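Local coordinates for leucine-rich repeat protein (Bacteroides thetaiotaomicron, PDB 4ECN) that is of unknown function but, with leucine-rich repeats and an apparently extracellular setting, probably binds other proteins, at residues A213-V218 and S243-D248; I842-V847 and Q864-C869. All coordinates share one frame; numbering follows the deposited sequence.

Contact 1 (A213-V218 and S243-D248); sequences AGTYQV and SFTVID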
ATOM      1  N   ALA A 213     -14.008   0.334 -44.143  1.00 54.39           N
ATOM      2  CA  ALA A 213     -15.036   1.233 -44.666  1.00 53.19           C
ATOM      3  C   ALA A 213     -15.838   1.838 -43.516  1.00 57.56           C
ATOM      4  O   ALA A 213     -16.207   1.145 -42.564  1.00 57.01           O
ATOM      5  CB  ALA A 213     -15.950   0.501 -45.630  1.00 54.14           C
ATOM      6  N   GLY A 214     -16.043   3.142 -43.593  1.00 54.65           N
ATOM      7  CA  GLY A 214     -16.771   3.902 -42.589  1.00 53.55           C
ATOM      8  C   GLY A 214     -16.474   5.373 -42.724  1.00 57.10           C
ATOM      9  O   GLY A 214     -15.795   5.791 -43.669  1.00 56.73           O
ATOM     10  N   THR A 215     -16.985   6.164 -41.777  1.00 53.62           N
ATOM     11  CA  THR A 215     -16.790   7.611 -41.764  1.00 53.20           C
ATOM     12  C   THR A 215     -15.812   7.928 -40.643  1.00 55.18           C
ATOM     13  O   THR A 215     -15.890   7.367 -39.547  1.00 53.62           O
ATOM     14  CB  THR A 215     -18.135   8.340 -41.640  1.00 59.44           C
ATOM     15  OG1 THR A 215     -18.944   7.977 -42.767  1.00 60.42           O
ATOM     16  CG2 THR A 215     -17.988   9.866 -41.586  1.00 55.80           C
ATOM     17  N   TYR A 216     -14.862   8.802 -40.959  1.00 51.05           N
ATOM     18  CA  TYR A 216     -13.801   9.197 -40.054  1.00 49.92           C
ATOM     19  C   TYR A 216     -13.613  10.683 -39.974  1.00 51.32           C
ATOM     20  O   TYR A 216     -14.093  11.419 -40.825  1.00 50.54           O
ATOM     21  CB  TYR A 216     -12.464   8.596 -40.543  1.00 50.92           C
ATOM     22  CG  TYR A 216     -12.411   7.095 -40.572  1.00 52.33           C
ATOM     23  CD1 TYR A 216     -13.002   6.377 -41.612  1.00 55.15           C
ATOM     24  CD2 TYR A 216     -11.693   6.389 -39.617  1.00 52.51           C
ATOM     25  CE1 TYR A 216     -12.950   4.985 -41.649  1.00 56.64           C
ATOM     26  CE2 TYR A 216     -11.628   4.998 -39.645  1.00 53.64           C
ATOM     27  CZ  TYR A 216     -12.255   4.302 -40.665  1.00 62.27           C
ATOM     28  OH  TYR A 216     -12.191   2.940 -40.692  1.00 64.50           O
ATOM     29  N   GLN A 217     -12.797  11.092 -39.003  1.00 46.92           N
ATOM     30  CA  GLN A 217     -12.256  12.422 -38.796  1.00 46.73           C
ATOM     31  C   GLN A 217     -10.836  12.302 -38.276  1.00 51.62           C
ATOM     32  O   GLN A 217     -10.578  11.432 -37.431  1.00 51.77           O
ATOM     33  CB  GLN A 217     -13.103  13.253 -37.837  1.00 47.61           C
ATOM     34  CG  GLN A 217     -14.391  13.811 -38.398  1.00 62.01           C
ATOM     35  CD  GLN A 217     -15.040  14.648 -37.335  1.00 79.76           C
ATOM     36  OE1 GLN A 217     -15.660  14.122 -36.390  1.00 78.71           O
ATOM     37  NE2 GLN A 217     -14.826  15.964 -37.413  1.00 61.63           N
ATOM     38  N   VAL A 218      -9.917  13.172 -38.750  1.00 46.96           N
ATOM     39  CA  VAL A 218      -8.569  13.209 -38.198  1.00 45.88           C
ATOM     40  C   VAL A 218      -8.725  13.893 -36.828  1.00 48.87           C
ATOM     41  O   VAL A 218      -9.352  14.951 -36.745  1.00 49.51           O
ATOM     42  CB  VAL A 218      -7.521  13.864 -39.131  1.00 50.23           C
ATOM     43  CG1 VAL A 218      -6.178  14.031 -38.422  1.00 49.94           C
ATOM     44  CG2 VAL A 218      -7.328  13.021 -40.389  1.00 50.25           C
ATOM     45  N   SER A 243     -14.751  15.627 -41.984  1.00 58.92           N
ATOM     46  CA  SER A 243     -15.215  14.244 -42.108  1.00 57.18           C
ATOM     47  C   SER A 243     -15.019  13.700 -43.510  1.00 59.56           C
ATOM     48  O   SER A 243     -15.317  14.377 -44.488  1.00 61.39           O
ATOM     49  CB  SER A 243     -16.686  14.142 -41.734  1.00 59.93           C
ATOM     50  OG  SER A 243     -17.014  15.109 -40.748  1.00 70.92           O
ATOM     51  N   PHE A 244     -14.467  12.501 -43.596  1.00 52.99           N
ATOM     52  CA  PHE A 244     -14.260  11.813 -44.850  1.00 52.36           C
ATOM     53  C   PHE A 244     -14.864  10.433 -44.727  1.00 59.35           C
ATOM     54  O   PHE A 244     -15.054   9.942 -43.610  1.00 58.87           O
ATOM     55  CB  PHE A 244     -12.783  11.774 -45.240  1.00 52.92           C
ATOM     56  CG  PHE A 244     -11.845  11.042 -44.310  1.00 52.87           C
ATOM     57  CD1 PHE A 244     -11.241  11.701 -43.243  1.00 54.17           C
ATOM     58  CD2 PHE A 244     -11.488   9.720 -44.556  1.00 53.94           C
ATOM     59  CE1 PHE A 244     -10.332  11.040 -42.421  1.00 54.02           C
ATOM     60  CE2 PHE A 244     -10.570   9.060 -43.732  1.00 55.13           C
ATOM     61  CZ  PHE A 244      -9.984   9.730 -42.685  1.00 52.50           C
ATOM     62  N   THR A 245     -15.203   9.815 -45.856  1.00 57.92           N
ATOM     63  CA  THR A 245     -15.838   8.507 -45.816  1.00 58.17           C
ATOM     64  C   THR A 245     -15.019   7.530 -46.673  1.00 64.18           C
ATOM     65  O   THR A 245     -14.590   7.888 -47.769  1.00 64.03           O
ATOM     66  CB  THR A 245     -17.301   8.649 -46.284  1.00 61.10           C
ATOM     67  OG1 THR A 245     -17.934   9.723 -45.566  1.00 56.31           O
ATOM     68  CG2 THR A 245     -18.105   7.362 -46.140  1.00 56.99           C
ATOM     69  N   VAL A 246     -14.796   6.303 -46.151  1.00 61.19           N
ATOM     70  CA  VAL A 246     -14.077   5.222 -46.832  1.00 61.12           C
ATOM     71  C   VAL A 246     -15.106   4.241 -47.398  1.00 67.46           C
ATOM     72  O   VAL A 246     -16.017   3.812 -46.680  1.00 67.13           O
ATOM     73  CB  VAL A 246     -13.064   4.517 -45.896  1.00 64.06           C
ATOM     74  CG1 VAL A 246     -12.387   3.346 -46.586  1.00 63.47           C
ATOM     75  CG2 VAL A 246     -12.024   5.493 -45.363  1.00 63.84           C
ATOM     76  N   ILE A 247     -14.959   3.900 -48.690  1.00 66.11           N
ATOM     77  CA  ILE A 247     -15.849   2.976 -49.398  1.00 67.02           C
ATOM     78  C   ILE A 247     -15.098   1.691 -49.665  1.00 72.20           C
ATOM     79  O   ILE A 247     -13.925   1.757 -50.024  1.00 72.00           O
ATOM     80  CB  ILE A 247     -16.397   3.611 -50.722  1.00 70.57           C
ATOM     81  CG1 ILE A 247     -16.949   5.060 -50.547  1.00 70.43           C
ATOM     82  CG2 ILE A 247     -17.384   2.693 -51.452  1.00 71.73           C
ATOM     83  CD1 ILE A 247     -18.069   5.277 -49.526  1.00 78.50           C
ATOM     84  N   ASP A 248     -15.780   0.537 -49.534  1.00 70.48           N
ATOM     85  CA  ASP A 248     -15.228  -0.804 -49.761  1.00 72.31           C
ATOM     86  C   ASP A 248     -14.576  -0.940 -51.151  1.00 80.54           C
ATOM     87  O   ASP A 248     -15.188  -0.602 -52.175  1.00 82.11           O
ATOM     88  CB  ASP A 248     -16.329  -1.880 -49.608  1.00 75.17           C
ATOM     89  CG  ASP A 248     -15.882  -3.340 -49.734  1.00 89.47           C
ATOM     90  OD1 ASP A 248     -14.680  -3.626 -49.493  1.00 91.39           O
ATOM     91  OD2 ASP A 248     -16.751  -4.209 -49.969  1.00 94.95           O
TER
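Gly214 O takes the straight N-H of Val246 at 2.7 Å from Val246 N, and Gly214 N donates back to Val246 O in a longer, more bent bond (3.2 Å, 140°), a hydrogen-bonded pair of these antiparallel strands. The other is Tyr216 with Phe244, where Tyr216 N lies 2.9 Å from Phe244 O and Phe244 N returns a bond to Tyr216 O. Between them comes the non-hydrogen-bonded pair of Thr215 and Thr245, whose OG1 atoms make a weak 3.5 Å hydrogen bond. Threonine suits this more accessible face, favouring an extended backbone while offering a hydroxyl.

The opposite face, with Tyr216, Phe244 and Val246, is largely apolar; the one hydroxyl among them, Tyr216 OH, is bonded to Pro212 O. Phe244 CG sits between backbone N and carbonyl carbon (chi1 62°), swinging the ring across to Tyr216, whose CB lies over one face, 3.5 Å from Phe244 CZ. The rings are nearly parallel, planes 15° apart, but barely overlap. Val246 CG2 reaches Tyr216 CE1 at 3.9 Å, and Val218 CG2 lies 4.1 Å from Phe244 CE1. An alanine at Phe244 would probably open a gap beneath Tyr216 CB and take from Val218 CG2 one of its neighbours.

Strand 214-227 pairs here with 244-246 and 157-164, and further along with 230-238, in a DUF4458 domain of the transthyretin clan; Phe244 also packs on Val133 and Ala255.

Contact 2 (I842-V847 and Q864-C869); sequences IDVTSV and QDIRGC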
ATOM      1  N   ILE A 842     -23.771 -30.942  42.086  1.00 58.99           N
ATOM      2  CA  ILE A 842     -24.584 -29.725  42.051  1.00 58.80           C
ATOM      3  C   ILE A 842     -25.990 -30.014  41.430  1.00 66.02           C
ATOM      4  O   ILE A 842     -26.132 -30.897  40.577  1.00 65.68           O
ATOM      5  CB  ILE A 842     -23.815 -28.639  41.260  1.00 60.68           C
ATOM      6  CG1 ILE A 842     -24.384 -27.227  41.523  1.00 60.55           C
ATOM      7  CG2 ILE A 842     -23.684 -28.984  39.743  1.00 61.13           C
ATOM      8  CD1 ILE A 842     -23.637 -26.060  40.819  1.00 57.15           C
ATOM      9  N   ASP A 843     -27.021 -29.267  41.891  1.00 64.43           N
ATOM     10  CA  ASP A 843     -28.397 -29.356  41.391  1.00 64.73           C
ATOM     11  C   ASP A 843     -28.752 -28.039  40.677  1.00 66.77           C
ATOM     12  O   ASP A 843     -28.687 -26.952  41.276  1.00 65.74           O
ATOM     13  CB  ASP A 843     -29.391 -29.682  42.512  1.00 67.51           C
ATOM     14  CG  ASP A 843     -30.796 -29.996  42.015  1.00 81.80           C
ATOM     15  OD1 ASP A 843     -31.432 -29.095  41.421  1.00 81.32           O
ATOM     16  OD2 ASP A 843     -31.279 -31.126  42.270  1.00 90.02           O
ATOM     17  N   VAL A 844     -29.121 -28.150  39.395  1.00 61.96           N
ATOM     18  CA  VAL A 844     -29.384 -26.977  38.567  1.00 60.83           C
ATOM     19  C   VAL A 844     -30.903 -26.812  38.243  1.00 67.50           C
ATOM     20  O   VAL A 844     -31.237 -26.076  37.308  1.00 66.84           O
ATOM     21  CB  VAL A 844     -28.540 -27.039  37.269  1.00 62.92           C
ATOM     22  CG1 VAL A 844     -27.050 -26.988  37.588  1.00 61.38           C
ATOM     23  CG2 VAL A 844     -28.875 -28.269  36.430  1.00 63.32           C
ATOM     24  N   THR A 845     -31.809 -27.408  39.059  1.00 65.99           N
ATOM     25  CA  THR A 845     -33.266 -27.313  38.875  1.00 67.28           C
ATOM     26  C   THR A 845     -33.708 -25.834  38.789  1.00 71.45           C
ATOM     27  O   THR A 845     -34.499 -25.488  37.906  1.00 73.06           O
ATOM     28  CB  THR A 845     -33.991 -28.045  40.026  1.00 81.14           C
ATOM     29  OG1 THR A 845     -33.619 -29.421  40.005  1.00 84.53           O
ATOM     30  CG2 THR A 845     -35.509 -27.942  39.954  1.00 80.01           C
ATOM     31  N   SER A 846     -33.172 -24.971  39.675  1.00 65.70           N
ATOM     32  CA  SER A 846     -33.489 -23.544  39.767  1.00 64.73           C
ATOM     33  C   SER A 846     -33.320 -22.791  38.432  1.00 69.52           C
ATOM     34  O   SER A 846     -34.098 -21.879  38.145  1.00 69.58           O
ATOM     35  CB  SER A 846     -32.611 -22.875  40.819  1.00 66.62           C
ATOM     36  OG  SER A 846     -31.224 -23.083  40.613  1.00 74.04           O
ATOM     37  N   VAL A 847     -32.321 -23.171  37.628  1.00 65.94           N
ATOM     38  CA  VAL A 847     -32.000 -22.500  36.367  1.00 64.59           C
ATOM     39  C   VAL A 847     -32.332 -23.415  35.168  1.00 71.75           C
ATOM     40  O   VAL A 847     -32.108 -23.018  34.013  1.00 70.50           O
ATOM     41  CB  VAL A 847     -30.513 -22.062  36.361  1.00 65.95           C
ATOM     42  CG1 VAL A 847     -30.285 -20.952  37.368  1.00 65.43           C
ATOM     43  CG2 VAL A 847     -29.565 -23.230  36.636  1.00 65.22           C
ATOM     44  N   GLN A 864     -20.111 -35.390  34.697  1.00 60.45           N
ATOM     45  CA  GLN A 864     -20.227 -34.762  36.021  1.00 59.42           C
ATOM     46  C   GLN A 864     -21.594 -34.985  36.667  1.00 62.82           C
ATOM     47  O   GLN A 864     -22.607 -35.009  35.960  1.00 62.85           O
ATOM     48  CB  GLN A 864     -19.969 -33.252  35.918  1.00 59.24           C
ATOM     49  CG  GLN A 864     -18.542 -32.888  35.565  1.00 58.67           C
ATOM     50  CD  GLN A 864     -18.427 -31.410  35.393  1.00 68.52           C
ATOM     51  OE1 GLN A 864     -18.748 -30.863  34.347  1.00 60.64           O
ATOM     52  NE2 GLN A 864     -17.976 -30.723  36.417  1.00 62.76           N
ATOM     53  N   ASP A 865     -21.623 -35.101  38.019  1.00 58.84           N
ATOM     54  CA  ASP A 865     -22.868 -35.285  38.782  1.00 59.26           C
ATOM     55  C   ASP A 865     -23.628 -33.947  38.862  1.00 64.52           C
ATOM     56  O   ASP A 865     -23.490 -33.173  39.832  1.00 64.46           O
ATOM     57  CB  ASP A 865     -22.599 -35.861  40.185  1.00 61.17           C
ATOM     58  CG  ASP A 865     -23.821 -36.076  41.072  1.00 70.80           C
ATOM     59  OD1 ASP A 865     -24.935 -36.234  40.529  1.00 72.26           O
ATOM     60  OD2 ASP A 865     -23.651 -36.143  42.306  1.00 76.29           O
ATOM     61  N   ILE A 866     -24.410 -33.676  37.798  1.00 60.33           N
ATOM     62  CA  ILE A 866     -25.231 -32.478  37.681  1.00 59.11           C
ATOM     63  C   ILE A 866     -26.710 -32.916  37.614  1.00 65.89           C
ATOM     64  O   ILE A 866     -27.221 -33.332  36.562  1.00 66.57           O
ATOM     65  CB  ILE A 866     -24.808 -31.599  36.485  1.00 60.16           C
ATOM     66  CG1 ILE A 866     -23.298 -31.268  36.557  1.00 58.70           C
ATOM     67  CG2 ILE A 866     -25.665 -30.334  36.432  1.00 59.58           C
ATOM     68  CD1 ILE A 866     -22.668 -30.810  35.260  1.00 55.09           C
ATOM     69  N   ARG A 867     -27.366 -32.851  38.773  1.00 62.74           N
ATOM     70  CA  ARG A 867     -28.774 -33.186  38.960  1.00 63.76           C
ATOM     71  C   ARG A 867     -29.678 -31.987  38.569  1.00 72.49           C
ATOM     72  O   ARG A 867     -29.240 -30.828  38.648  1.00 71.60           O
ATOM     73  CB  ARG A 867     -29.016 -33.599  40.435  1.00 58.15           C
ATOM     74  CG  ARG A 867     -28.369 -34.935  40.805  1.00 57.77           C
ATOM     75  CD  ARG A 867     -28.156 -35.138  42.298  1.00 59.19           C
ATOM     76  NE  ARG A 867     -27.024 -34.350  42.779  1.00 73.82           N
ATOM     77  CZ  ARG A 867     -27.031 -33.596  43.874  1.00 88.67           C
ATOM     78  NH1 ARG A 867     -28.112 -33.541  44.647  1.00 73.42           N
ATOM     79  NH2 ARG A 867     -25.954 -32.899  44.211  1.00 71.49           N
ATOM     80  N   GLY A 868     -30.907 -32.288  38.125  1.00 72.13           N
ATOM     81  CA  GLY A 868     -31.940 -31.293  37.852  1.00 72.49           C
ATOM     82  C   GLY A 868     -32.267 -30.828  36.451  1.00 77.61           C
ATOM     83  O   GLY A 868     -33.191 -30.021  36.297  1.00 77.20           O
ATOM     84  N   CYS A 869     -31.532 -31.283  35.427  1.00 75.91           N
ATOM     85  CA  CYS A 869     -31.823 -30.865  34.051  1.00 76.79           C
ATOM     86  C   CYS A 869     -31.586 -32.035  33.102  1.00 82.89           C
ATOM     87  O   CYS A 869     -30.447 -32.488  32.906  1.00 82.55           O
ATOM     88  CB  CYS A 869     -31.011 -29.637  33.644  1.00 76.19           C
ATOM     89  SG  CYS A 869     -31.373 -29.027  31.977  1.00 80.17           S
TER
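Arg867 N bonds to Ile842 O at 2.9 Å in a parallel sheet of two strands, 841-843 and 865-867, near the C-terminus of this leucine-rich repeat protein. Ile842 also bonds through N to Asp865 O, so its two partners flank its bridge mate Ile866; Arg867 likewise bonds to Ile842 and, through O, to Val844 N at 2.8 Å, the two residues that flank Asp843.

Ile842 and Ile866 share one face, side by side, pointing the same way, with Ile842 CG2 3.9 Å from Ile866 CG1. Val844, just past its strand, extends this apolar cluster, CG1 against Ile866 CG2 and CG2 3.8 Å from Cys869 CB; branched residues fill it compactly. Gly868 has a phi of 101°; a CB there would run into Thr845 OG1 and Asp843 OD1 and jam against Arg867 O, so the place calls for glycine.

Asp843 and Arg867 share the other, more polar face without their charged groups touching; the carboxylate and guanidinium planes are 86° apart. Arg867 NE makes a long salt bridge of 3.6 Å to Asp865 OD1, while Asp865 OD2 bonds to Ser841 OG.

Further out, an Asx turn follows: Asp843 CG, anti to its backbone N (chi1 -171°), carries OD1 forward to Thr845 N, 2.9 Å away on the anti side, out of plane. Thr845 OG1 donates a hydrogen bond to the syn lone pair of Asp843 OD1 at 2.6 Å.

Contact 1 and contact 2 belong to far-apart regions of one elongated chain: their centres are about 91 Å apart, and even their nearest atoms about 81 Å. Both segments of contact 1 precede both of contact 2 in the chain, and the long run of repeat strands, with the sodium ion site of Gln314 and Val317, falls between them in sequence. Both tie strands together by backbone bonds, but in opposite senses, antiparallel within the second DUF4458 region and parallel near the C-terminus. Neither contact includes a sodium ligand; each joins strands locally, one in the N-terminal part of the chain and one close to its other end.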